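Local structure of gamma-glutamyltranspeptidase (Klebsiella pneumoniae subsp. pneumoniae, 5HFT) at residues Ala170-Ala173 / His174-Ser178. The protein catalyses the conversion of oxamate to oxalate in the uric acid degradation pathway. Sequence-based numbering, arbitrary orientation.
Sequences ASQA and HATAS
T176 returns its hydroxyl to the carbonyl of Q172, one turn back, and so illustrates how a helical threonine can satisfy its own polar group. OG1 donates to Q172 O at 2.8 Å, almost in line with the C=O bond (161°), while T176 N reaches the same oxygen at 3.1 Å from above the carbonyl plane. Two donors from one residue thus grip a single acceptor. The torsion explains the choice of branch: with chi1 at -61°, OG1 lies beside the backbone N and trans to the carbonyl carbon, and the methyl CG2 takes the position beside that carbon. The side chain of Q172 starts out away from the following turn, and its nearest atom to T176 OG1 is CG at 4.4 Å; the threonine therefore meets the main-chain carbonyl more closely than the side chain.

In the next turn S178 N and OG both bond to H174 O, but OG comes from above the carbonyl plane at 126°, unlike the hydroxyl of T176. S178 OG also lies over one face of the H174 imidazole, displaced from the ring centre. Regular i to i+4 bonds, such as A177 N to A173 O at 2.9 Å, run through the turns between.

Helix 170-178 follows the short strand 166-167, which pairs antiparallel with 205-206, and precedes helix 180-183. S171, Q172 and A175 pack on H73, A173 touches P202, and T176 rests against an aromatic side chain of the other protein chain.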
ATOM      1  N   ALA A 170     -15.607 -11.734  -2.317  1.00 27.74           N
ATOM      2  CA  ALA A 170     -16.508 -11.343  -3.381  1.00 27.46           C
ATOM      3  C   ALA A 170     -15.816 -10.406  -4.357  1.00 31.97           C
ATOM      4  O   ALA A 170     -16.080 -10.460  -5.566  1.00 33.38           O
ATOM      5  CB  ALA A 170     -17.764 -10.699  -2.803  1.00 16.78           C
ATOM      6  N   SER A 171     -14.927  -9.540  -3.866  1.00 34.51           N
ATOM      7  CA  SER A 171     -14.281  -8.617  -4.799  1.00 39.60           C
ATOM      8  C   SER A 171     -13.271  -9.339  -5.692  1.00 37.79           C
ATOM      9  O   SER A 171     -13.112  -8.965  -6.858  1.00 41.12           O
ATOM     10  CB  SER A 171     -13.620  -7.454  -4.054  1.00 34.14           C
ATOM     11  OG  SER A 171     -12.603  -7.916  -3.198  1.00 39.08           O
ATOM     12  N   GLN A 172     -12.621 -10.398  -5.183  1.00 36.29           N
ATOM     13  CA  GLN A 172     -11.792 -11.248  -6.037  1.00 34.40           C
ATOM     14  C   GLN A 172     -12.624 -11.939  -7.102  1.00 38.78           C
ATOM     15  O   GLN A 172     -12.190 -12.064  -8.256  1.00 41.24           O
ATOM     16  CB  GLN A 172     -11.060 -12.302  -5.214  1.00 31.12           C
ATOM     17  CG  GLN A 172     -10.379 -13.324  -6.084  1.00 34.17           C
ATOM     18  CD  GLN A 172      -9.627 -14.354  -5.282  1.00 40.10           C
ATOM     19  OE1 GLN A 172      -9.455 -14.206  -4.069  1.00 46.45           O
ATOM     20  NE2 GLN A 172      -9.175 -15.416  -5.950  1.00 36.67           N
ATOM     21  N   ALA A 173     -13.802 -12.443  -6.724  1.00 35.91           N
ATOM     22  CA  ALA A 173     -14.703 -13.014  -7.719  1.00 39.07           C
ATOM     23  C   ALA A 173     -15.162 -11.953  -8.719  1.00 41.42           C
ATOM     24  O   ALA A 173     -15.156 -12.186  -9.936  1.00 43.99           O
ATOM     25  CB  ALA A 173     -15.895 -13.672  -7.034  1.00 31.23           C
ATOM     26  N   HIS A 174     -15.550 -10.776  -8.227  1.00 37.05           N
ATOM     27  CA  HIS A 174     -16.050  -9.725  -9.110  1.00 39.94           C
ATOM     28  C   HIS A 174     -14.956  -9.236 -10.050  1.00 45.60           C
ATOM     29  O   HIS A 174     -15.154  -9.174 -11.270  1.00 47.23           O
ATOM     30  CB  HIS A 174     -16.612  -8.563  -8.282  1.00 42.97           C
ATOM     31  CG  HIS A 174     -17.193  -7.447  -9.101  1.00 47.59           C
ATOM     32  ND1 HIS A 174     -16.535  -6.251  -9.309  1.00 55.81           N
ATOM     33  CD2 HIS A 174     -18.373  -7.344  -9.761  1.00 53.12           C
ATOM     34  CE1 HIS A 174     -17.285  -5.461 -10.057  1.00 54.21           C
ATOM     35  NE2 HIS A 174     -18.405  -6.099 -10.347  1.00 52.30           N
ATOM     36  N   ALA A 175     -13.791  -8.878  -9.499  1.00 42.34           N
ATOM     37  CA  ALA A 175     -12.686  -8.425 -10.338  1.00 42.61           C
ATOM     38  C   ALA A 175     -12.350  -9.443 -11.424  1.00 39.36           C
ATOM     39  O   ALA A 175     -12.141  -9.073 -12.581  1.00 34.06           O
ATOM     40  CB  ALA A 175     -11.457  -8.143  -9.480  1.00 42.33           C
ATOM     41  N   THR A 176     -12.295 -10.730 -11.058  1.00 37.63           N
ATOM     42  CA  THR A 176     -12.011 -11.783 -12.026  1.00 37.79           C
ATOM     43  C   THR A 176     -13.098 -11.893 -13.087  1.00 39.34           C
ATOM     44  O   THR A 176     -12.795 -12.040 -14.275  1.00 42.27           O
ATOM     45  CB  THR A 176     -11.810 -13.111 -11.316  1.00 40.57           C
ATOM     46  OG1 THR A 176     -10.683 -12.987 -10.435  1.00 41.33           O
ATOM     47  CG2 THR A 176     -11.568 -14.225 -12.319  1.00 30.90           C
ATOM     48  N   ALA A 177     -14.366 -11.841 -12.690  1.00 44.62           N
ATOM     49  CA  ALA A 177     -15.435 -11.885 -13.688  1.00 41.20           C
ATOM     50  C   ALA A 177     -15.358 -10.681 -14.621  1.00 44.14           C
ATOM     51  O   ALA A 177     -15.436 -10.816 -15.848  1.00 48.84           O
ATOM     52  CB  ALA A 177     -16.798 -11.931 -13.001  1.00 34.85           C
ATOM     53  N   SER A 178     -15.192  -9.496 -14.054  1.00 42.80           N
ATOM     54  CA  SER A 178     -15.270  -8.265 -14.821  1.00 42.17           C
ATOM     55  C   SER A 178     -14.022  -8.009 -15.645  1.00 44.63           C
ATOM     56  O   SER A 178     -13.984  -7.022 -16.383  1.00 48.01           O
ATOM     57  CB  SER A 178     -15.523  -7.088 -13.884  1.00 43.69           C
ATOM     58  OG  SER A 178     -14.668  -7.186 -12.762  1.00 51.15           O
TER